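PDB 7F3H: bifunctional cytochrome P450/NADPH--P450 reductase from Deinococcus aerius, which probably hydroxylates organic substrates at a heme iron, using electrons from NADPH passed on by its fused reductase domain. Local coordinates for residues G42-D47 / Q55-N60; A325-S330 / A393-F398; I332-V337 / Q356-I361. One frame throughout, in Å; residues are numbered along the deposited sequence.

Interaction 1: G42-D47 / Q55-N60; sequences GLFQLD and QAYDPN
Gln55 pairs with Phe44 in a beta hairpin, strands 43-48 and 51-56, that forms one margin of the mixed sheet of this cytochrome P450 fold. In their antiparallel hydrogen-bonded pair, Gln55 N donates to Phe44 O at 2.9 Å and Phe44 N donates to Gln55 O at 3.0 Å. The two side chains lie side by side and point the same way: Gln55 CB sits over one face of the Phe44 ring, offset toward the rim, in a CH-pi contact 3.8 Å from the ring centroid, and CG continues past CE1 and CZ. Leu35 of helix 28-38 also packs on this phenylalanine. Ala56 faces Leu43 across the next, non-hydrogen-bonded pair, with both CB atoms on the opposite face of the sheet. At Tyr57 the strand has ended; CG lies between backbone N and carbonyl carbon (chi1 49°), and the ring beyond it lies over the Gly42 peptide. Gly42 O stands 3.3 Å above the centre of the ring, while the hydroxyl meets the Phe44 edge in plane and is hydrogen-bonded to Ile39 O. Asp58, the N-cap of helix 59-65, brings its CB within 3.6 Å of Gly42 CA, where a CB on Gly42 would collide with it. Two donors grip Gly42 O: Tyr57 N at 2.9 Å and, on a lone pair in the carbonyl plane, Asp58 N at 3.1 Å.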
loop_
_atom_site.group_PDB
_atom_site.type_symbol
_atom_site.label_atom_id
_atom_site.label_comp_id
_atom_site.label_asym_id
_atom_site.label_seq_id
_atom_site.Cartn_x
_atom_site.Cartn_y
_atom_site.Cartn_z
ATOM N N GLY A 42 8.485 17.716 16.726
ATOM C CA GLY A 42 8.598 16.595 15.819
ATOM C C GLY A 42 8.144 15.256 16.370
ATOM O O GLY A 42 8.222 14.250 15.634
ATOM N N LEU A 43 7.663 15.194 17.625
ATOM C CA LEU A 43 7.016 13.970 18.093
ATOM C C LEU A 43 6.053 14.373 19.214
ATOM O O LEU A 43 6.271 15.369 19.906
ATOM C CB LEU A 43 8.015 12.888 18.623
ATOM C CG LEU A 43 8.644 12.865 20.037
ATOM C CD1 LEU A 43 9.352 11.526 20.413
ATOM C CD2 LEU A 43 9.477 14.056 20.412
ATOM N N PHE A 44 5.004 13.578 19.413
ATOM C CA PHE A 44 4.091 13.846 20.528
ATOM C C PHE A 44 3.536 12.539 21.077
ATOM O O PHE A 44 3.729 11.466 20.501
ATOM C CB PHE A 44 2.947 14.806 20.154
ATOM C CG PHE A 44 2.033 14.288 19.061
ATOM C CD1 PHE A 44 1.083 13.306 19.326
ATOM C CD2 PHE A 44 2.106 14.812 17.776
ATOM C CE1 PHE A 44 0.259 12.836 18.340
ATOM C CE2 PHE A 44 1.273 14.360 16.774
ATOM C CZ PHE A 44 0.348 13.362 17.055
ATOM N N GLN A 45 2.814 12.667 22.192
ATOM C CA GLN A 45 2.337 11.563 23.025
ATOM C C GLN A 45 0.844 11.738 23.326
ATOM O O GLN A 45 0.405 12.847 23.629
ATOM C CB GLN A 45 3.128 11.589 24.324
ATOM C CG GLN A 45 3.284 10.335 25.084
ATOM C CD GLN A 45 3.948 10.626 26.424
ATOM O OE1 GLN A 45 4.288 11.778 26.720
ATOM N NE2 GLN A 45 4.103 9.600 27.248
ATOM N N LEU A 46 0.069 10.647 23.235
ATOM C CA LEU A 46 -1.348 10.573 23.602
ATOM C C LEU A 46 -1.622 9.446 24.586
ATOM O O LEU A 46 -0.901 8.441 24.585
ATOM C CB LEU A 46 -2.200 10.384 22.326
ATOM C CG LEU A 46 -2.256 11.450 21.220
ATOM C CD1 LEU A 46 -3.283 11.034 20.196
ATOM C CD2 LEU A 46 -2.592 12.837 21.769
ATOM N N ASP A 47 -2.680 9.582 25.428
ATOM C CA ASP A 47 -3.079 8.467 26.346
ATOM C C ASP A 47 -4.303 7.804 25.766
ATOM O O ASP A 47 -5.386 8.380 25.792
ATOM C CB ASP A 47 -3.477 8.761 27.791
ATOM C CG ASP A 47 -2.372 9.176 28.643
ATOM O OD1 ASP A 47 -1.192 8.972 28.277
ATOM O OD2 ASP A 47 -2.749 9.543 29.840
ATOM N N GLN A 55 3.765 9.504 18.333
ATOM C CA GLN A 55 3.822 9.831 16.905
ATOM C C GLN A 55 5.095 10.616 16.573
ATOM O O GLN A 55 5.401 11.615 17.240
ATOM C CB GLN A 55 2.588 10.638 16.486
ATOM C CG GLN A 55 1.259 9.876 16.600
ATOM C CD GLN A 55 1.031 8.915 15.460
ATOM O OE1 GLN A 55 1.713 8.963 14.433
ATOM N NE2 GLN A 55 0.047 8.056 15.616
ATOM N N ALA A 56 5.833 10.168 15.541
ATOM C CA ALA A 56 7.090 10.807 15.155
ATOM C C ALA A 56 7.098 11.213 13.693
ATOM O O ALA A 56 6.741 10.415 12.825
ATOM C CB ALA A 56 8.266 9.895 15.386
ATOM N N TYR A 57 7.606 12.426 13.425
ATOM C CA TYR A 57 7.601 13.028 12.094
ATOM C C TYR A 57 8.783 13.972 11.817
ATOM O O TYR A 57 8.957 14.411 10.675
ATOM C CB TYR A 57 6.239 13.718 11.872
ATOM C CG TYR A 57 5.817 14.625 13.010
ATOM C CD1 TYR A 57 5.189 14.083 14.140
ATOM C CD2 TYR A 57 5.998 16.006 12.953
ATOM C CE1 TYR A 57 4.820 14.871 15.195
ATOM C CE2 TYR A 57 5.604 16.810 14.013
ATOM C CZ TYR A 57 5.024 16.230 15.129
ATOM O OH TYR A 57 4.618 17.006 16.184
ATOM N N ASP A 58 9.574 14.320 12.843
ATOM C CA ASP A 58 10.827 15.063 12.620
ATOM C C ASP A 58 11.799 14.203 11.814
ATOM O O ASP A 58 12.073 13.055 12.215
ATOM C CB ASP A 58 11.489 15.449 13.945
ATOM C CG ASP A 58 12.751 16.295 13.749
ATOM O OD1 ASP A 58 12.598 17.498 13.507
ATOM O OD2 ASP A 58 13.884 15.790 13.866
ATOM N N PRO A 59 12.353 14.710 10.703
ATOM C CA PRO A 59 13.223 13.854 9.869
ATOM C C PRO A 59 14.430 13.287 10.610
ATOM O O PRO A 59 14.753 12.108 10.428
ATOM C CB PRO A 59 13.636 14.781 8.712
ATOM C CG PRO A 59 12.560 15.855 8.662
ATOM C CD PRO A 59 12.144 16.047 10.113
ATOM N N ASN A 60 15.056 14.035 11.518
ATOM C CA ASN A 60 16.227 13.448 12.171
ATOM C C ASN A 60 15.828 12.392 13.205
ATOM O O ASN A 60 16.488 11.331 13.318
ATOM C CB ASN A 60 17.051 14.542 12.824
ATOM C CG ASN A 60 17.592 15.532 11.831
ATOM O OD1 ASN A 60 18.092 15.166 10.755
ATOM N ND2 ASN A 60 17.491 16.811 12.181
#

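Interaction 2: A325-S330 / A393-F398; sequences ALRFWS and AAYKPF. With HEM (protoporphyrin IX containing Fe), chain E.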
loop_
_atom_site.group_PDB
_atom_site.type_symbol
_atom_site.label_atom_id
_atom_site.label_comp_id
_atom_site.label_asym_id
_atom_site.label_seq_id
_atom_site.Cartn_x
_atom_site.Cartn_y
_atom_site.Cartn_z
ATOM N N ALA A 325 2.791 11.554 -5.728
ATOM C CA ALA A 325 1.499 11.163 -5.167
ATOM C C ALA A 325 1.704 10.399 -3.872
ATOM O O ALA A 325 1.028 10.666 -2.873
ATOM C CB ALA A 325 0.697 10.327 -6.166
ATOM N N LEU A 326 2.712 9.515 -3.843
ATOM C CA LEU A 326 3.058 8.810 -2.615
ATOM C C LEU A 326 3.612 9.773 -1.560
ATOM O O LEU A 326 3.518 9.499 -0.366
ATOM C CB LEU A 326 4.059 7.695 -2.918
ATOM C CG LEU A 326 3.535 6.417 -3.593
ATOM C CD1 LEU A 326 4.646 5.422 -3.845
ATOM C CD2 LEU A 326 2.414 5.734 -2.812
ATOM N N ARG A 327 4.186 10.907 -1.961
ATOM C CA ARG A 327 4.539 11.874 -0.920
ATOM C C ARG A 327 3.294 12.536 -0.314
ATOM O O ARG A 327 3.209 12.685 0.904
ATOM C CB ARG A 327 5.518 12.931 -1.441
ATOM C CG ARG A 327 6.133 13.774 -0.321
ATOM C CD ARG A 327 7.108 14.794 -0.865
ATOM N NE ARG A 327 6.409 15.866 -1.563
ATOM C CZ ARG A 327 5.845 16.907 -0.959
ATOM N NH1 ARG A 327 5.904 17.016 0.364
ATOM N NH2 ARG A 327 5.200 17.818 -1.682
ATOM N N PHE A 328 2.317 12.951 -1.142
ATOM C CA PHE A 328 1.073 13.506 -0.593
ATOM C C PHE A 328 0.229 12.467 0.146
ATOM O O PHE A 328 -0.387 12.803 1.163
ATOM C CB PHE A 328 0.138 14.124 -1.645
ATOM C CG PHE A 328 0.424 15.545 -2.003
ATOM C CD1 PHE A 328 1.495 16.222 -1.453
ATOM C CD2 PHE A 328 -0.545 16.283 -2.672
ATOM C CE1 PHE A 328 1.721 17.561 -1.744
ATOM C CE2 PHE A 328 -0.359 17.634 -2.953
ATOM C CZ PHE A 328 0.795 18.277 -2.485
ATOM N N TRP A 329 0.094 11.249 -0.388
ATOM C CA TRP A 329 -0.966 10.322 0.052
ATOM C C TRP A 329 -0.460 8.871 0.079
ATOM O O TRP A 329 -1.018 7.967 -0.532
ATOM C CB TRP A 329 -2.211 10.462 -0.838
ATOM C CG TRP A 329 -2.952 11.760 -0.622
ATOM C CD1 TRP A 329 -3.055 12.817 -1.489
ATOM C CD2 TRP A 329 -3.673 12.138 0.563
ATOM N NE1 TRP A 329 -3.806 13.833 -0.911
ATOM C CE2 TRP A 329 -4.178 13.441 0.352
ATOM C CE3 TRP A 329 -3.950 11.491 1.774
ATOM C CZ2 TRP A 329 -4.943 14.102 1.305
ATOM C CZ3 TRP A 329 -4.704 12.154 2.724
ATOM C CH2 TRP A 329 -5.197 13.446 2.483
ATOM N N SER A 330 0.645 8.659 0.795
ATOM C CA SER A 330 1.168 7.319 1.057
ATOM C C SER A 330 0.117 6.454 1.761
ATOM O O SER A 330 -0.409 6.821 2.825
ATOM C CB SER A 330 2.443 7.467 1.892
ATOM O OG SER A 330 3.192 6.286 1.981
ATOM N N ALA A 393 15.839 10.410 5.355
ATOM C CA ALA A 393 14.892 9.728 6.223
ATOM C C ALA A 393 13.495 10.323 6.125
ATOM O O ALA A 393 12.636 9.969 6.936
ATOM C CB ALA A 393 15.368 9.744 7.676
ATOM N N ALA A 394 13.239 11.199 5.150
ATOM C CA ALA A 394 11.969 11.918 5.084
ATOM C C ALA A 394 11.009 11.377 4.025
ATOM O O ALA A 394 9.986 12.018 3.745
ATOM C CB ALA A 394 12.214 13.431 4.867
ATOM N N TYR A 395 11.333 10.252 3.385
ATOM C CA TYR A 395 10.483 9.669 2.340
ATOM C C TYR A 395 10.455 8.156 2.527
ATOM O O TYR A 395 11.375 7.447 2.102
ATOM C CB TYR A 395 10.999 10.049 0.965
ATOM C CG TYR A 395 10.096 9.678 -0.177
ATOM C CD1 TYR A 395 8.813 10.211 -0.269
ATOM C CD2 TYR A 395 10.533 8.822 -1.190
ATOM C CE1 TYR A 395 7.967 9.879 -1.326
ATOM C CE2 TYR A 395 9.702 8.496 -2.242
ATOM C CZ TYR A 395 8.420 9.031 -2.299
ATOM O OH TYR A 395 7.573 8.750 -3.329
ATOM N N LYS A 396 9.384 7.655 3.130
ATOM C CA LYS A 396 9.312 6.250 3.533
ATOM C C LYS A 396 7.977 5.596 3.151
ATOM O O LYS A 396 7.380 4.883 3.958
ATOM C CB LYS A 396 9.525 6.171 5.042
ATOM C CG LYS A 396 10.906 6.601 5.545
ATOM C CD LYS A 396 11.998 5.828 4.847
ATOM C CE LYS A 396 13.143 5.574 5.774
ATOM N NZ LYS A 396 14.058 4.612 5.129
ATOM N N PRO A 397 7.509 5.758 1.901
ATOM C CA PRO A 397 6.199 5.177 1.549
ATOM C C PRO A 397 6.242 3.666 1.428
ATOM O O PRO A 397 5.188 3.018 1.481
ATOM C CB PRO A 397 5.858 5.837 0.213
ATOM C CG PRO A 397 7.155 6.132 -0.393
ATOM C CD PRO A 397 8.176 6.345 0.723
ATOM N N PHE A 398 7.418 3.084 1.227
ATOM C CA PHE A 398 7.582 1.641 1.114
ATOM C C PHE A 398 8.319 1.087 2.336
ATOM O O PHE A 398 9.139 0.176 2.224
ATOM C CB PHE A 398 8.272 1.275 -0.203
ATOM C CG PHE A 398 7.433 1.599 -1.437
ATOM C CD1 PHE A 398 6.319 0.820 -1.771
ATOM C CD2 PHE A 398 7.718 2.707 -2.225
ATOM C CE1 PHE A 398 5.543 1.113 -2.888
ATOM C CE2 PHE A 398 6.940 3.029 -3.349
ATOM C CZ PHE A 398 5.853 2.220 -3.687
HETATM C CHA HEM E . 5.583 -4.201 3.275
HETATM C CHB HEM E . 3.972 -6.761 -0.528
HETATM C CHC HEM E . 2.403 -2.642 -2.608
HETATM C CHD HEM E . 3.750 -0.138 1.320
HETATM C C1A HEM E . 5.291 -5.240 2.427
HETATM C C2A HEM E . 5.535 -6.640 2.702
HETATM C C3A HEM E . 5.130 -7.362 1.645
HETATM C C4A HEM E . 4.535 -6.439 0.692
HETATM C CMA HEM E . 5.214 -8.904 1.498
HETATM C CAA HEM E . 6.256 -7.153 3.958
HETATM C CBA HEM E . 7.746 -7.266 3.614
HETATM C CGA HEM E . 8.566 -7.847 4.766
HETATM O O1A HEM E . 9.389 -8.754 4.464
HETATM O O2A HEM E . 8.372 -7.538 5.981
HETATM C C1B HEM E . 3.443 -5.880 -1.449
HETATM C C2B HEM E . 2.912 -6.215 -2.765
HETATM C C3B HEM E . 2.530 -5.063 -3.346
HETATM C C4B HEM E . 2.737 -3.987 -2.394
HETATM C CMB HEM E . 2.908 -7.637 -3.362
HETATM C CAB HEM E . 1.834 -4.795 -4.698
HETATM C CBB HEM E . 1.378 -5.741 -5.523
HETATM C C1C HEM E . 2.613 -1.594 -1.726
HETATM C C2C HEM E . 2.337 -0.170 -1.959
HETATM C C3C HEM E . 2.714 0.466 -0.834
HETATM C C4C HEM E . 3.259 -0.482 0.089
HETATM C CMC HEM E . 1.691 0.432 -3.242
HETATM C CAC HEM E . 2.696 1.937 -0.447
HETATM C CBC HEM E . 2.274 2.880 -1.277
HETATM C C1D HEM E . 4.358 -1.016 2.195
HETATM C C2D HEM E . 4.871 -0.685 3.522
HETATM C C3D HEM E . 5.371 -1.809 4.033
HETATM C C4D HEM E . 5.189 -2.893 3.088
HETATM C CMD HEM E . 4.863 0.703 4.215
HETATM C CAD HEM E . 6.005 -1.914 5.408
HETATM C CBD HEM E . 4.837 -2.196 6.314
HETATM C CGD HEM E . 5.250 -2.192 7.746
HETATM O O1D HEM E . 4.454 -2.769 8.526
HETATM O O2D HEM E . 6.338 -1.630 8.100
HETATM N NA HEM E . 4.653 -5.164 1.207
HETATM N NB HEM E . 3.332 -4.523 -1.262
HETATM N NC HEM E . 3.160 -1.739 -0.457
HETATM N ND HEM E . 4.573 -2.367 1.968
HETATM FE FE HEM E . 4.052 -3.401 0.355
HETATM O O HOH W 1 2.899 4.017 2.982
#
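Ser330 and Pro397 bring the two backbones to 5.5 Å, CA to CA, while the CA atoms of Arg327 and Tyr395 stay 7.1 Å apart. No direct hydrogen bond links the end of helix 317-329 and the residue after it to the irregular segment 393-398. Ser330 OG, anti to its backbone N (chi1 -168°), lies 3.2 Å from Pro397 CB, and a water bridges this hydroxyl and Pro397 O, the water donating to the carbonyl. Tyr395 packs against the helix: its CE1 touches Arg327 CB at 3.9 Å, Arg327 N lies in plane at the ring edge, and Pro397 CD covers the centre of one face. The tyrosine hydroxyl passes Leu326 CB to reach Asp323 O, to which it is hydrogen-bonded. Arg327 turns its guanidinium away, into a salt bridge with Glu324 and bonds to His365 O and Pro374 O; Glu324 and Arg327 form the ExxR motif of the P450 K helix. Phe398 opens the FxxGxxxCxG signature that leads to Cys405, the residue that in this family ligates the heme iron. Its CE1 lies 3.6 Å from C3C of the heme, and its CE2 meets Leu326 CD1 at 3.4 Å, the two side chains crossing at about a right angle. An alanine in place of Phe398 would probably leave Leu326 CD1 and the heme carbon C3C without the ring that touches both, and open a gap beside the porphyrin. The other branch of the leucine, Leu326 CD2, approaches the heme vinyl atom CBC.

Interaction 3: I332-V337 / Q356-I361; sequences IPNYAV and QVALLI. With HEM (protoporphyrin IX containing Fe), chain E.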
loop_
_atom_site.group_PDB
_atom_site.type_symbol
_atom_site.label_atom_id
_atom_site.label_comp_id
_atom_site.label_asym_id
_atom_site.label_seq_id
_atom_site.Cartn_x
_atom_site.Cartn_y
_atom_site.Cartn_z
ATOM N N ILE A 332 -0.016 3.367 3.236
ATOM C CA ILE A 332 0.116 2.888 4.615
ATOM C C ILE A 332 0.767 4.005 5.409
ATOM O O ILE A 332 2.005 4.142 5.404
ATOM C CB ILE A 332 0.914 1.585 4.766
ATOM C CG1 ILE A 332 0.323 0.430 3.943
ATOM C CG2 ILE A 332 0.900 1.202 6.235
ATOM C CD1 ILE A 332 1.167 -0.889 3.997
ATOM N N PRO A 333 -0.021 4.852 6.067
ATOM C CA PRO A 333 0.519 6.119 6.595
ATOM C C PRO A 333 0.964 6.148 8.059
ATOM O O PRO A 333 1.358 7.224 8.522
ATOM C CB PRO A 333 -0.664 7.071 6.368
ATOM C CG PRO A 333 -1.893 6.192 6.606
ATOM C CD PRO A 333 -1.491 4.782 6.155
ATOM N N ASN A 334 0.931 5.054 8.824
ATOM C CA ASN A 334 1.237 5.194 10.253
ATOM C C ASN A 334 1.833 3.918 10.826
ATOM O O ASN A 334 1.561 3.557 11.976
ATOM C CB ASN A 334 -0.001 5.603 11.060
ATOM C CG ASN A 334 0.339 6.532 12.206
ATOM O OD1 ASN A 334 1.416 7.164 12.227
ATOM N ND2 ASN A 334 -0.559 6.622 13.171
ATOM N N TYR A 335 2.646 3.218 10.035
ATOM C CA TYR A 335 3.325 2.026 10.518
ATOM C C TYR A 335 4.383 2.395 11.543
ATOM O O TYR A 335 4.931 3.506 11.536
ATOM C CB TYR A 335 3.926 1.256 9.350
ATOM C CG TYR A 335 5.028 1.951 8.557
ATOM C CD1 TYR A 335 6.349 1.838 8.935
ATOM C CD2 TYR A 335 4.736 2.691 7.408
ATOM C CE1 TYR A 335 7.363 2.441 8.196
ATOM C CE2 TYR A 335 5.753 3.295 6.646
ATOM C CZ TYR A 335 7.069 3.174 7.065
ATOM O OH TYR A 335 8.120 3.754 6.361
ATOM N N ALA A 336 4.653 1.446 12.452
ATOM C CA ALA A 336 5.372 1.734 13.687
ATOM C C ALA A 336 6.538 0.788 13.905
ATOM O O ALA A 336 6.536 -0.365 13.442
ATOM C CB ALA A 336 4.453 1.642 14.911
ATOM N N VAL A 337 7.521 1.304 14.652
ATOM C CA VAL A 337 8.676 0.540 15.111
ATOM C C VAL A 337 8.608 0.382 16.621
ATOM O O VAL A 337 7.992 1.173 17.337
ATOM C CB VAL A 337 10.021 1.196 14.699
ATOM C CG1 VAL A 337 10.200 1.098 13.210
ATOM C CG2 VAL A 337 10.097 2.657 15.161
ATOM N N GLN A 356 6.143 1.279 21.365
ATOM C CA GLN A 356 5.958 1.548 19.936
ATOM C C GLN A 356 6.077 3.042 19.641
ATOM O O GLN A 356 5.552 3.878 20.387
ATOM C CB GLN A 356 4.570 1.093 19.470
ATOM C CG GLN A 356 4.412 -0.381 19.206
ATOM C CD GLN A 356 3.054 -0.701 18.640
ATOM O OE1 GLN A 356 2.768 -0.402 17.486
ATOM N NE2 GLN A 356 2.192 -1.277 19.463
ATOM N N VAL A 357 6.712 3.377 18.523
ATOM C CA VAL A 357 6.697 4.737 17.978
ATOM C C VAL A 357 6.182 4.665 16.552
ATOM O O VAL A 357 6.743 3.934 15.724
ATOM C CB VAL A 357 8.077 5.400 18.014
ATOM C CG1 VAL A 357 7.979 6.830 17.457
ATOM C CG2 VAL A 357 8.616 5.383 19.423
ATOM N N ALA A 358 5.047 5.312 16.302
ATOM C CA ALA A 358 4.492 5.377 14.959
ATOM C C ALA A 358 5.211 6.446 14.134
ATOM O O ALA A 358 5.424 7.571 14.605
ATOM C CB ALA A 358 2.982 5.640 15.029
ATOM N N LEU A 359 5.584 6.101 12.901
ATOM C CA LEU A 359 6.046 7.107 11.944
ATOM C C LEU A 359 4.841 7.809 11.322
ATOM O O LEU A 359 4.083 7.202 10.549
ATOM C CB LEU A 359 6.918 6.487 10.858
ATOM C CG LEU A 359 8.009 5.490 11.234
ATOM C CD1 LEU A 359 8.759 5.083 10.000
ATOM C CD2 LEU A 359 8.960 6.118 12.209
ATOM N N LEU A 360 4.691 9.103 11.591
ATOM C CA LEU A 360 3.542 9.855 11.070
ATOM C C LEU A 360 3.852 10.324 9.641
ATOM O O LEU A 360 4.193 11.480 9.381
ATOM C CB LEU A 360 3.202 11.000 12.021
ATOM C CG LEU A 360 1.939 11.795 11.731
ATOM C CD1 LEU A 360 0.676 10.900 11.704
ATOM C CD2 LEU A 360 1.816 12.925 12.754
ATOM N N ILE A 361 3.662 9.379 8.701
ATOM C CA ILE A 361 4.143 9.570 7.325
ATOM C C ILE A 361 3.638 10.856 6.683
ATOM O O ILE A 361 4.444 11.571 6.068
ATOM C CB ILE A 361 3.803 8.329 6.481
ATOM C CG1 ILE A 361 4.443 7.042 7.019
ATOM C CG2 ILE A 361 4.209 8.528 5.017
ATOM C CD1 ILE A 361 6.021 7.026 6.989
HETATM C CHA HEM E . 5.583 -4.201 3.275
HETATM C CHB HEM E . 3.972 -6.761 -0.528
HETATM C CHC HEM E . 2.403 -2.642 -2.608
HETATM C CHD HEM E . 3.750 -0.138 1.320
HETATM C C1A HEM E . 5.291 -5.240 2.427
HETATM C C2A HEM E . 5.535 -6.640 2.702
HETATM C C3A HEM E . 5.130 -7.362 1.645
HETATM C C4A HEM E . 4.535 -6.439 0.692
HETATM C CMA HEM E . 5.214 -8.904 1.498
HETATM C CAA HEM E . 6.256 -7.153 3.958
HETATM C CBA HEM E . 7.746 -7.266 3.614
HETATM C CGA HEM E . 8.566 -7.847 4.766
HETATM O O1A HEM E . 9.389 -8.754 4.464
HETATM O O2A HEM E . 8.372 -7.538 5.981
HETATM C C1B HEM E . 3.443 -5.880 -1.449
HETATM C C2B HEM E . 2.912 -6.215 -2.765
HETATM C C3B HEM E . 2.530 -5.063 -3.346
HETATM C C4B HEM E . 2.737 -3.987 -2.394
HETATM C CMB HEM E . 2.908 -7.637 -3.362
HETATM C CAB HEM E . 1.834 -4.795 -4.698
HETATM C CBB HEM E . 1.378 -5.741 -5.523
HETATM C C1C HEM E . 2.613 -1.594 -1.726
HETATM C C2C HEM E . 2.337 -0.170 -1.959
HETATM C C3C HEM E . 2.714 0.466 -0.834
HETATM C C4C HEM E . 3.259 -0.482 0.089
HETATM C CMC HEM E . 1.691 0.432 -3.242
HETATM C CAC HEM E . 2.696 1.937 -0.447
HETATM C CBC HEM E . 2.274 2.880 -1.277
HETATM C C1D HEM E . 4.358 -1.016 2.195
HETATM C C2D HEM E . 4.871 -0.685 3.522
HETATM C C3D HEM E . 5.371 -1.809 4.033
HETATM C C4D HEM E . 5.189 -2.893 3.088
HETATM C CMD HEM E . 4.863 0.703 4.215
HETATM C CAD HEM E . 6.005 -1.914 5.408
HETATM C CBD HEM E . 4.837 -2.196 6.314
HETATM C CGD HEM E . 5.250 -2.192 7.746
HETATM O O1D HEM E . 4.454 -2.769 8.526
HETATM O O2D HEM E . 6.338 -1.630 8.100
HETATM N NA HEM E . 4.653 -5.164 1.207
HETATM N NB HEM E . 3.332 -4.523 -1.262
HETATM N NC HEM E . 3.160 -1.739 -0.457
HETATM N ND HEM E . 4.573 -2.367 1.968
HETATM FE FE HEM E . 4.052 -3.401 0.355
#
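Tyr335 holds its ring between protein and heme, with the methyl groups of Leu359 and Ile361 on one side and a heme propionate on the other. Its CB points away from segment 356-361, but CG, between backbone N and carbonyl carbon (chi1 64°), swings back toward Leu359 and Ile361. Leu359 CD1 reaches Tyr335 CE1 at 3.5 Å and Ile361 CD1 reaches Tyr335 CE2 at 3.8 Å, both side chains crossing the tyrosine obliquely. Propionate oxygen O2D approaches Tyr335 CD1 at 3.6 Å, and heme methyl CMD lies near CE2. The hydroxyl is tied to Lys396 O. Ile332 brings CD1 within 3.7 Å of heme C1D. Backbone hydrogen bonds join the same residues: Leu359 N donates to Tyr335 O at 3.0 Å and Ile361 N to Pro333 O. Val337 and Val357 exchange two more as an antiparallel hydrogen-bonded pair, next to the non-hydrogen-bonded pair Ala336 and Ala358. An inverse gamma turn centred on Leu360, the N-cap of helix 361-365, follows the strand. In the mixed sheet of the P450 fold, strand 356-359 lies between strands 336-339 and 51-56; Leu65 of helix 59-65 packs on Val337, Val357 and Leu359, and helix 28-38 against Leu360.

The three contacts run from the sheet to the heme within one P450 domain. Interactions 1 and 3 have centres about 10 Å apart and share the mixed sheet, where strands 51-56 and 356-359 are parallel neighbours, with probable hydrogen bonds of Ala56 N with Ala358 O and Ala56 O with Leu360 N. Interaction 2 lies about 12 Å from interaction 3 and about 17 Å from interaction 1, centre to centre. In the chain, interaction 1 comes first, and interaction 3 is nested inside the loop that interaction 2 closes, strand 336-339 following helix 317-329. Interactions 2 and 3 both touch the heme, and a probable Tyr335 OH - Lys396 O hydrogen bond joins them; interaction 3 thus places the sheet region beside the cofactor.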